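Local structure of OsmC-like protein (Jannaschia sp., 3CJE) at residues A[126-129]-A[130-134]. The protein belongs to the OsmC-like family and probably reduces organic hydroperoxides, conferring resistance to oxidative stress. Numbering follows the deposited sequence. Where two conformers were deposited one is given.
With GOL (glycerol), chain G.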
# COMPACT_ATOMS: atom_id res chain seq x y z
N ASP A 126 8.47 7.04 -29.32
CA ASP A 126 7.57 6.11 -29.99
C ASP A 126 6.15 6.65 -30.18
O ASP A 126 5.79 7.66 -29.58
CB ASP A 126 7.52 4.83 -29.18
CG ASP A 126 8.91 4.25 -28.96
OD1 ASP A 126 9.52 3.78 -29.92
OD2 ASP A 126 9.41 4.30 -27.84
N PRO A 127 5.33 5.95 -30.99
CA PRO A 127 3.95 6.38 -31.17
C PRO A 127 3.19 6.39 -29.86
O PRO A 127 3.42 5.55 -28.97
CB PRO A 127 3.36 5.33 -32.14
CG PRO A 127 4.51 4.87 -32.94
CD PRO A 127 5.64 4.83 -31.91
N ILE A 128 2.27 7.34 -29.75
CA ILE A 128 1.44 7.46 -28.54
C ILE A 128 0.69 6.13 -28.27
O ILE A 128 0.59 5.72 -27.13
CB ILE A 128 0.45 8.65 -28.65
CG1 ILE A 128 1.23 9.97 -28.51
CG2 ILE A 128 -0.66 8.58 -27.58
CD1 ILE A 128 0.43 11.19 -29.01
N GLU A 129 0.20 5.49 -29.33
CA GLU A 129 -0.53 4.19 -29.24
C GLU A 129 0.32 3.10 -28.56
O GLU A 129 -0.19 2.26 -27.80
CB GLU A 129 -0.95 3.66 -30.62
CG GLU A 129 -1.53 4.67 -31.58
CD GLU A 129 -0.46 5.36 -32.38
OE1 GLU A 129 -0.06 4.82 -33.45
OE2 GLU A 129 -0.05 6.44 -31.93
N ALA A 130 1.61 3.12 -28.87
CA ALA A 130 2.56 2.15 -28.29
C ALA A 130 2.77 2.43 -26.79
O ALA A 130 2.88 1.51 -25.95
CB ALA A 130 3.92 2.18 -29.05
N GLN A 131 2.84 3.73 -26.46
CA GLN A 131 3.00 4.17 -25.08
C GLN A 131 1.76 3.82 -24.26
O GLN A 131 1.83 3.36 -23.13
CB GLN A 131 3.24 5.66 -25.05
CG GLN A 131 4.59 6.08 -25.70
CD GLN A 131 4.74 7.57 -25.71
OE1 GLN A 131 4.60 8.22 -24.68
NE2 GLN A 131 4.95 8.13 -26.89
N GLN A 132 0.58 4.04 -24.85
CA GLN A 132 -0.66 3.64 -24.19
C GLN A 132 -0.74 2.12 -23.97
O GLN A 132 -1.21 1.69 -22.89
CB GLN A 132 -1.85 4.14 -25.01
CG GLN A 132 -2.00 5.67 -24.92
CD GLN A 132 -3.14 6.15 -25.78
OE1 GLN A 132 -3.29 5.72 -26.93
NE2 GLN A 132 -3.96 7.04 -25.22
N ALA A 133 -0.28 1.32 -24.93
CA ALA A 133 -0.28 -0.15 -24.79
C ALA A 133 0.59 -0.54 -23.58
O ALA A 133 0.22 -1.42 -22.79
CB ALA A 133 0.25 -0.81 -26.02
N LEU A 134 1.72 0.14 -23.46
CA LEU A 134 2.66 -0.13 -22.33
C LEU A 134 1.99 0.23 -21.01
O LEU A 134 2.05 -0.53 -20.03
CB LEU A 134 3.94 0.66 -22.50
CG LEU A 134 4.94 0.60 -21.34
CD1 LEU A 134 5.37 -0.84 -21.01
CD2 LEU A 134 6.17 1.48 -21.64
C1 GOL G . 4.61 12.29 -27.93
O1 GOL G . 4.65 12.78 -26.58
C2 GOL G . 5.90 11.63 -28.38
O2 GOL G . 6.21 10.67 -27.32
C3 GOL G . 5.60 10.87 -29.73
O3 GOL G . 6.82 10.21 -29.95
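Q131 reaches back beside the first turn of its own helix to the carbonyl of D126, and the pair illustrates how a helix start can settle its polar groups with a side-chain amide. NE2 of Q131 lies 2.9 Å from O of D126; the bond is somewhat bent (N-H...O 140°), and its donor stands above the carbonyl plane although the oxygen lies close to the plane of the glutamine amide. With CG beside the backbone N, anti to the carbonyl carbon (chi1 -66°), and the chain extended beyond it, the amide is carried back past the P127 carbonyl to the preceding loop. A glycerol, probably from the crystallisation liquor, completes a small ring of bonds: its O3 donates to O of D126 (2.8 Å) while its O2 accepts from NE2 of Q131 (2.9 Å). Both atoms of the pair therefore have two partners.

The carboxylate of D126 turns elsewhere, OD2 accepting from the backbone N of T88. Along the helix, P127 O accepts from N of Q131 at 3.2 Å, in the carbonyl plane, and weakly from N of A130, so the N-cap residue supplies the first helical acceptor. I128 O then takes N of Q132 at 2.8 Å in a nearly straight bond, and E129 O takes N of A133 at 3.0 Å. On the flank, CG2 of I128 meets CD of Q132 at 3.9 Å; NE2 of Q132 is bonded to O of D166 of the second subunit, whose I165 packs on both residues. The backbone bonds build the first turn of helix 128-141, with P127 at its N-cap, and the Q131-D126 bond ties that turn to the loop before it, beside the second subunit of an OsmC-like dimer.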